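Local coordinates for protein aeromonas extracellular serine protease (Aeromonas sobria, PDB 3WQB) that preferentially cleaves peptide bonds after paired basic residues, one of them lysine, as a secreted, calcium-binding serine protease of the furin subfamily and a probable virulence factor, at residues L256-Y270 with S275-G287. The protein carries 1 engineered substitution. Numbering follows the deposited sequence.
Sequences LVVSALNADGVRSSY and SNIFLSATGGEYG
The carboxylate of Glu285 is gripped by three donors from 256-270. Its OE2 takes the side-chain amide of Asn262 on the anti lone pair, ND2 to OE2 3.0 Å in an essentially straight bond, and the backbone N of Ser269 on the syn lone pair. OE1 accepts from Ser269 OG at 2.7 Å. A bend at chi2 (-69°) curls the glutamate back to Ser269, and the amide and carboxylate planes stand 58° apart. Asn262 also forms an Asx turn, its OD1 accepting from Asp264 N, which lies above the carbonyl plane.

Just before the glutamate, Gly284 O accepts from Ser268 OG at 2.8 Å and, more weakly, from the Tyr270 hydroxyl, whose stronger partner is the backbone N of Gly334. Ser268 CB lies over one face of the Tyr270 ring, toward its rim, and the ring turns its edge to the face of Tyr286 in an offset edge-to-face pair, centroids 5.9 Å apart. A water joins Tyr286 OH to Ser269 OG.

These loops leave the C-terminal ends of two neighbouring parallel strands, 256-261 and 277-282, the latter at an edge of the central parallel sheet of the subtilisin fold. Tyr270 lies about 8 Å, side chain to side chain, from Ala336, the engineered residue at the predicted catalytic serine position. Backbone bonds alternate along the strands, as from Ala281 N to Ser259 O, until Leu261 O ends the ladder by accepting from both Gly283 N and Gly284 N.

Val258 and Ala281 meet helix 335-352 on one side of the sheet. On the side of Ser259 and Ser280, a water links the two hydroxyls, while Ser259 OG hydrogen-bonds the backbone O of Thr411 as well. At the strands' beginning, Leu256 CD2 packs 3.7 Å from Phe278 CB, and a second water bridges Val257 N to Asn276 O.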
ATOM      1  N   LEU A 256      -1.727  -0.101  -7.262  1.00  9.04           N
ATOM      2  CA  LEU A 256      -3.055   0.434  -7.010  1.00  8.94           C
ATOM      3  C   LEU A 256      -3.239   0.398  -5.492  1.00  8.66           C
ATOM      4  O   LEU A 256      -3.402  -0.682  -4.909  1.00  8.97           O
ATOM      5  CB  LEU A 256      -4.111  -0.426  -7.719  1.00  9.21           C
ATOM      6  CG  LEU A 256      -5.538   0.131  -7.836  1.00  9.54           C
ATOM      7  CD1 LEU A 256      -6.362  -0.690  -8.810  1.00 10.94           C
ATOM      8  CD2 LEU A 256      -6.218   0.172  -6.473  1.00 10.10           C
ATOM      9  N   VAL A 257      -3.191   1.568  -4.865  1.00  8.04           N
ATOM     10  CA  VAL A 257      -3.189   1.665  -3.401  1.00  8.58           C
ATOM     11  C   VAL A 257      -4.613   1.811  -2.871  1.00  8.77           C
ATOM     12  O   VAL A 257      -5.389   2.623  -3.381  1.00  8.90           O
ATOM     13  CB  VAL A 257      -2.283   2.812  -2.911  1.00  8.22           C
ATOM     14  CG1 VAL A 257      -2.202   2.812  -1.399  1.00  9.23           C
ATOM     15  CG2 VAL A 257      -0.871   2.678  -3.482  1.00  9.45           C
ATOM     16  N   VAL A 258      -4.961   1.007  -1.860  1.00  8.74           N
ATOM     17  CA  VAL A 258      -6.341   0.972  -1.362  1.00  9.34           C
ATOM     18  C   VAL A 258      -6.466   1.264   0.117  1.00  8.96           C
ATOM     19  O   VAL A 258      -5.659   0.799   0.927  1.00  9.22           O
ATOM     20  CB  VAL A 258      -7.060  -0.361  -1.694  1.00  9.92           C
ATOM     21  CG1 VAL A 258      -7.095  -0.588  -3.187  1.00 11.56           C
ATOM     22  CG2 VAL A 258      -6.405  -1.534  -1.003  1.00 10.93           C
ATOM     23  N   SER A 259      -7.493   2.033   0.448  1.00  8.92           N
ATOM     24  CA  SER A 259      -7.883   2.246   1.835  1.00  8.99           C
ATOM     25  C   SER A 259      -9.005   1.276   2.232  1.00  8.57           C
ATOM     26  O   SER A 259      -9.640   0.649   1.378  1.00  9.50           O
ATOM     27  CB  SER A 259      -8.336   3.682   2.029  1.00  9.46           C
ATOM     28  OG  SER A 259      -9.492   3.967   1.257  1.00 10.27           O
ATOM     29  N   ALA A 260      -9.244   1.162   3.538  1.00  8.73           N
ATOM     30  CA  ALA A 260     -10.213   0.214   4.058  1.00  9.46           C
ATOM     31  C   ALA A 260     -11.489   0.911   4.510  1.00  9.47           C
ATOM     32  O   ALA A 260     -11.453   1.973   5.163  1.00  9.67           O
ATOM     33  CB  ALA A 260      -9.623  -0.552   5.227  1.00  9.93           C
ATOM     34  N   LEU A 261     -12.609   0.268   4.186  1.00  9.99           N
ATOM     35  CA  LEU A 261     -13.956   0.702   4.565  1.00 11.01           C
ATOM     36  C   LEU A 261     -14.563  -0.301   5.544  1.00 10.68           C
ATOM     37  O   LEU A 261     -14.343  -1.508   5.420  1.00 10.24           O
ATOM     38  CB  LEU A 261     -14.839   0.757   3.304  1.00 12.14           C
ATOM     39  CG  LEU A 261     -16.252   1.317   3.490  1.00 14.18           C
ATOM     40  CD1 LEU A 261     -16.354   2.684   2.828  1.00 17.74           C
ATOM     41  CD2 LEU A 261     -17.301   0.355   2.940  1.00 17.96           C
ATOM     42  N   ASN A 262     -15.325   0.200   6.516  1.00 10.34           N
ATOM     43  CA  ASN A 262     -16.025  -0.695   7.446  1.00 10.61           C
ATOM     44  C   ASN A 262     -17.471  -0.974   7.039  1.00 10.56           C
ATOM     45  O   ASN A 262     -17.969  -0.441   6.038  1.00 10.61           O
ATOM     46  CB  ASN A 262     -15.908  -0.225   8.900  1.00 10.97           C
ATOM     47  CG  ASN A 262     -16.665   1.054   9.181  1.00 10.75           C
ATOM     48  OD1 ASN A 262     -17.666   1.364   8.533  1.00 12.24           O
ATOM     49  ND2 ASN A 262     -16.215   1.783  10.197  1.00 12.54           N
ATOM     50  N   ALA A 263     -18.134  -1.839   7.801  1.00 10.98           N
ATOM     51  CA  ALA A 263     -19.497  -2.254   7.477  1.00 11.06           C
ATOM     52  C   ALA A 263     -20.551  -1.151   7.597  1.00 12.18           C
ATOM     53  O   ALA A 263     -21.676  -1.328   7.121  1.00 12.29           O
ATOM     54  CB  ALA A 263     -19.894  -3.489   8.283  1.00 11.44           C
ATOM     55  N   ASP A 264     -20.188  -0.042   8.252  1.00 12.55           N
ATOM     56  CA  ASP A 264     -21.052   1.137   8.349  1.00 13.40           C
ATOM     57  C   ASP A 264     -20.904   2.071   7.151  1.00 13.26           C
ATOM     58  O   ASP A 264     -21.597   3.085   7.066  1.00 14.13           O
ATOM     59  CB  ASP A 264     -20.741   1.920   9.620  1.00 13.95           C
ATOM     60  CG  ASP A 264     -20.973   1.111  10.869  1.00 16.22           C
ATOM     61  OD1 ASP A 264     -22.034   0.462  10.962  1.00 18.61           O
ATOM     62  OD2 ASP A 264     -20.097   1.128  11.763  1.00 19.54           O
ATOM     63  N   GLY A 265     -20.006   1.733   6.228  1.00 12.78           N
ATOM     64  CA  GLY A 265     -19.811   2.547   5.031  1.00 12.43           C
ATOM     65  C   GLY A 265     -18.930   3.764   5.178  1.00 11.75           C
ATOM     66  O   GLY A 265     -19.007   4.683   4.365  1.00 12.20           O
ATOM     67  N   VAL A 266     -18.103   3.787   6.216  1.00 11.07           N
ATOM     68  CA  VAL A 266     -17.122   4.853   6.373  1.00 11.26           C
ATOM     69  C   VAL A 266     -15.731   4.248   6.511  1.00 10.83           C
ATOM     70  O   VAL A 266     -15.581   3.037   6.712  1.00 10.79           O
ATOM     71  CB  VAL A 266     -17.462   5.789   7.555  1.00 11.45           C
ATOM     72  CG1 VAL A 266     -18.846   6.405   7.363  1.00 12.22           C
ATOM     73  CG2 VAL A 266     -17.341   5.056   8.898  1.00 12.64           C
ATOM     74  N   ARG A 267     -14.720   5.098   6.408  1.00 10.59           N
ATOM     75  CA  ARG A 267     -13.333   4.676   6.558  1.00 10.08           C
ATOM     76  C   ARG A 267     -13.159   3.848   7.827  1.00  9.68           C
ATOM     77  O   ARG A 267     -13.582   4.266   8.911  1.00 10.33           O
ATOM     78  CB  ARG A 267     -12.433   5.898   6.650  1.00 10.21           C
ATOM     79  CG  ARG A 267     -10.959   5.569   6.557  1.00 10.68           C
ATOM     80  CD  ARG A 267     -10.109   6.617   7.273  1.00 11.39           C
ATOM     81  NE  ARG A 267     -10.155   6.485   8.735  1.00 12.23           N
ATOM     82  CZ  ARG A 267     -10.428   7.466   9.590  1.00 11.37           C
ATOM     83  NH1 ARG A 267     -10.411   7.218  10.900  1.00 11.93           N
ATOM     84  NH2 ARG A 267     -10.728   8.686   9.158  1.00 12.96           N
ATOM     85  N   SER A 268     -12.526   2.686   7.706  1.00 10.05           N
ATOM     86  CA  SER A 268     -12.186   1.913   8.889  1.00 10.40           C
ATOM     87  C   SER A 268     -11.332   2.796   9.781  1.00 10.11           C
ATOM     88  O   SER A 268     -10.494   3.557   9.287  1.00 10.13           O
ATOM     89  CB  SER A 268     -11.422   0.655   8.500  1.00 10.57           C
ATOM     90  OG  SER A 268     -12.216  -0.172   7.680  1.00 11.37           O
ATOM     91  N   SER A 269     -11.567   2.713  11.087  1.00 10.21           N
ATOM     92  CA  SER A 269     -10.919   3.569  12.070  1.00 10.70           C
ATOM     93  C   SER A 269      -9.421   3.759  11.812  1.00 10.50           C
ATOM     94  O   SER A 269      -8.923   4.881  11.849  1.00 11.12           O
ATOM     95  CB  SER A 269     -11.150   2.989  13.474  1.00 11.39           C
ATOM     96  OG  SER A 269     -10.665   1.658  13.568  1.00 12.67           O
ATOM     97  N   TYR A 270      -8.736   2.652  11.526  1.00 10.48           N
ATOM     98  CA  TYR A 270      -7.280   2.601  11.429  1.00 10.12           C
ATOM     99  C   TYR A 270      -6.713   2.982  10.049  1.00  9.93           C
ATOM    100  O   TYR A 270      -5.502   3.151   9.919  1.00  9.60           O
ATOM    101  CB  TYR A 270      -6.805   1.176  11.771  1.00 10.24           C
ATOM    102  CG  TYR A 270      -7.571   0.144  10.980  1.00 10.50           C
ATOM    103  CD1 TYR A 270      -7.311  -0.045   9.626  1.00 11.19           C
ATOM    104  CD2 TYR A 270      -8.615  -0.584  11.561  1.00 11.25           C
ATOM    105  CE1 TYR A 270      -8.042  -0.954   8.872  1.00 11.28           C
ATOM    106  CE2 TYR A 270      -9.346  -1.508  10.823  1.00 11.25           C
ATOM    107  CZ  TYR A 270      -9.059  -1.681   9.474  1.00 11.48           C
ATOM    108  OH  TYR A 270      -9.766  -2.580   8.707  1.00 11.67           O
ATOM    109  N   SER A 275      -3.450  11.304  -0.990  1.00  9.13           N
ATOM    110  CA  SER A 275      -3.753  11.621  -2.388  1.00  9.15           C
ATOM    111  C   SER A 275      -3.471  10.476  -3.350  1.00  8.84           C
ATOM    112  O   SER A 275      -3.927  10.498  -4.504  1.00  9.38           O
ATOM    113  CB  SER A 275      -3.002  12.867  -2.829  1.00  9.06           C
ATOM    114  OG  SER A 275      -1.600  12.673  -2.770  1.00 10.21           O
ATOM    115  N   ASN A 276      -2.704   9.492  -2.878  1.00  8.75           N
ATOM    116  CA  ASN A 276      -2.364   8.315  -3.681  1.00  9.10           C
ATOM    117  C   ASN A 276      -3.285   7.121  -3.507  1.00  9.30           C
ATOM    118  O   ASN A 276      -3.072   6.105  -4.147  1.00  9.55           O
ATOM    119  CB  ASN A 276      -0.917   7.889  -3.442  1.00  9.49           C
ATOM    120  CG  ASN A 276      -0.638   7.527  -2.007  1.00  9.54           C
ATOM    121  OD1 ASN A 276      -1.167   8.145  -1.080  1.00  9.76           O
ATOM    122  ND2 ASN A 276       0.240   6.553  -1.811  1.00  9.55           N
ATOM    123  N   ILE A 277      -4.322   7.249  -2.686  1.00  8.85           N
ATOM    124  CA  ILE A 277      -5.375   6.223  -2.624  1.00  8.62           C
ATOM    125  C   ILE A 277      -6.098   6.217  -3.968  1.00  8.55           C
ATOM    126  O   ILE A 277      -6.441   7.277  -4.496  1.00  9.28           O
ATOM    127  CB  ILE A 277      -6.373   6.499  -1.475  1.00  8.50           C
ATOM    128  CG1 ILE A 277      -5.655   6.522  -0.118  1.00  8.77           C
ATOM    129  CG2 ILE A 277      -7.517   5.476  -1.468  1.00  9.49           C
ATOM    130  CD1 ILE A 277      -4.888   5.238   0.246  1.00  9.16           C
ATOM    131  N   PHE A 278      -6.314   5.030  -4.526  1.00  8.55           N
ATOM    132  CA  PHE A 278      -7.061   4.904  -5.770  1.00  8.67           C
ATOM    133  C   PHE A 278      -8.519   4.528  -5.512  1.00  8.09           C
ATOM    134  O   PHE A 278      -9.431   5.098  -6.122  1.00  8.89           O
ATOM    135  CB  PHE A 278      -6.393   3.892  -6.710  1.00  8.69           C
ATOM    136  CG  PHE A 278      -6.890   3.966  -8.128  1.00  8.98           C
ATOM    137  CD1 PHE A 278      -6.378   4.922  -8.990  1.00 10.63           C
ATOM    138  CD2 PHE A 278      -7.886   3.106  -8.590  1.00 10.40           C
ATOM    139  CE1 PHE A 278      -6.840   5.019 -10.300  1.00 11.52           C
ATOM    140  CE2 PHE A 278      -8.352   3.195  -9.909  1.00 11.06           C
ATOM    141  CZ  PHE A 278      -7.833   4.163 -10.750  1.00 12.42           C
ATOM    142  N   LEU A 279      -8.737   3.584  -4.595  1.00  9.13           N
ATOM    143  CA  LEU A 279     -10.069   3.086  -4.266  1.00  9.93           C
ATOM    144  C   LEU A 279     -10.153   2.744  -2.784  1.00  9.52           C
ATOM    145  O   LEU A 279      -9.131   2.469  -2.125  1.00  9.54           O
ATOM    146  CB  LEU A 279     -10.394   1.821  -5.079  1.00 11.23           C
ATOM    147  CG  LEU A 279     -10.574   1.939  -6.585  1.00 12.45           C
ATOM    148  CD1 LEU A 279     -10.411   0.583  -7.212  1.00 12.65           C
ATOM    149  CD2 LEU A 279     -11.931   2.555  -6.916  1.00 14.35           C
ATOM    150  N   SER A 280     -11.387   2.736  -2.289  1.00  9.78           N
ATOM    151  CA  SER A 280     -11.742   2.156  -1.003  1.00  9.91           C
ATOM    152  C   SER A 280     -12.300   0.753  -1.226  1.00  9.28           C
ATOM    153  O   SER A 280     -13.072   0.517  -2.163  1.00  9.55           O
ATOM    154  CB  SER A 280     -12.815   3.026  -0.346  1.00 10.46           C
ATOM    155  OG  SER A 280     -13.271   2.495   0.895  1.00 13.40           O
ATOM    156  N   ALA A 281     -11.911  -0.187  -0.373  1.00  9.23           N
ATOM    157  CA  ALA A 281     -12.509  -1.507  -0.399  1.00  9.03           C
ATOM    158  C   ALA A 281     -12.710  -2.010   1.014  1.00  9.61           C
ATOM    159  O   ALA A 281     -12.219  -1.417   1.966  1.00  9.69           O
ATOM    160  CB  ALA A 281     -11.664  -2.468  -1.260  1.00  9.09           C
ATOM    161  N   THR A 282     -13.436  -3.112   1.131  1.00  9.57           N
ATOM    162  CA  THR A 282     -13.882  -3.649   2.413  1.00  9.83           C
ATOM    163  C   THR A 282     -12.746  -4.191   3.282  1.00  9.84           C
ATOM    164  O   THR A 282     -11.987  -5.052   2.860  1.00 10.13           O
ATOM    165  CB  THR A 282     -14.916  -4.751   2.179  1.00  9.68           C
ATOM    166  OG1 THR A 282     -14.442  -5.613   1.138  1.00  9.37           O
ATOM    167  CG2 THR A 282     -16.212  -4.148   1.704  1.00 10.18           C
ATOM    168  N   GLY A 283     -12.651  -3.669   4.500  1.00 10.20           N
ATOM    169  CA  GLY A 283     -11.691  -4.164   5.486  1.00 10.59           C
ATOM    170  C   GLY A 283     -12.260  -4.338   6.889  1.00 10.90           C
ATOM    171  O   GLY A 283     -11.699  -5.082   7.678  1.00 11.60           O
ATOM    172  N   GLY A 284     -13.363  -3.656   7.207  1.00 10.53           N
ATOM    173  CA  GLY A 284     -14.012  -3.820   8.502  1.00 10.87           C
ATOM    174  C   GLY A 284     -13.255  -3.205   9.658  1.00 10.82           C
ATOM    175  O   GLY A 284     -12.378  -2.349   9.471  1.00 11.06           O
ATOM    176  N   GLU A 285     -13.622  -3.643  10.862  1.00 10.83           N
ATOM    177  CA  GLU A 285     -13.019  -3.162  12.088  1.00 11.27           C
ATOM    178  C   GLU A 285     -12.249  -4.317  12.710  1.00 11.56           C
ATOM    179  O   GLU A 285     -11.184  -4.638  12.199  1.00 12.49           O
ATOM    180  CB  GLU A 285     -14.059  -2.524  13.001  1.00 11.11           C
ATOM    181  CG  GLU A 285     -14.604  -1.200  12.448  1.00 11.30           C
ATOM    182  CD  GLU A 285     -13.575  -0.063  12.441  1.00 12.74           C
ATOM    183  OE1 GLU A 285     -12.583  -0.137  13.193  1.00 13.02           O
ATOM    184  OE2 GLU A 285     -13.765   0.915  11.680  1.00 13.51           O
ATOM    185  N   TYR A 286     -12.775  -4.965  13.759  1.00 11.34           N
ATOM    186  CA  TYR A 286     -12.017  -6.022  14.451  1.00 11.63           C
ATOM    187  C   TYR A 286     -12.751  -7.345  14.617  1.00 11.85           C
ATOM    188  O   TYR A 286     -12.131  -8.343  14.986  1.00 12.36           O
ATOM    189  CB  TYR A 286     -11.491  -5.504  15.800  1.00 11.52           C
ATOM    190  CG  TYR A 286     -10.493  -4.388  15.608  1.00 12.10           C
ATOM    191  CD1 TYR A 286      -9.133  -4.658  15.458  1.00 11.69           C
ATOM    192  CD2 TYR A 286     -10.911  -3.058  15.561  1.00 12.92           C
ATOM    193  CE1 TYR A 286      -8.213  -3.622  15.257  1.00 13.62           C
ATOM    194  CE2 TYR A 286     -10.007  -2.023  15.354  1.00 13.76           C
ATOM    195  CZ  TYR A 286      -8.657  -2.309  15.212  1.00 14.24           C
ATOM    196  OH  TYR A 286      -7.760  -1.286  15.012  1.00 15.72           O
ATOM    197  N   GLY A 287     -14.053  -7.352  14.336  1.00 11.98           N
ATOM    198  CA  GLY A 287     -14.846  -8.581  14.371  1.00 12.54           C
ATOM    199  C   GLY A 287     -15.303  -8.938  15.764  1.00 12.76           C
ATOM    200  O   GLY A 287     -15.860 -10.023  15.980  1.00 13.28           O
TER
HETATM  201  O   HOH W   1      -3.112   4.252  -6.201  1.00 10.79           O
HETATM  202  O   HOH W   2     -11.857   3.597   2.876  1.00 13.82           O
HETATM  203  O   HOH W   3      -8.645   1.195  15.275  1.00 17.89           O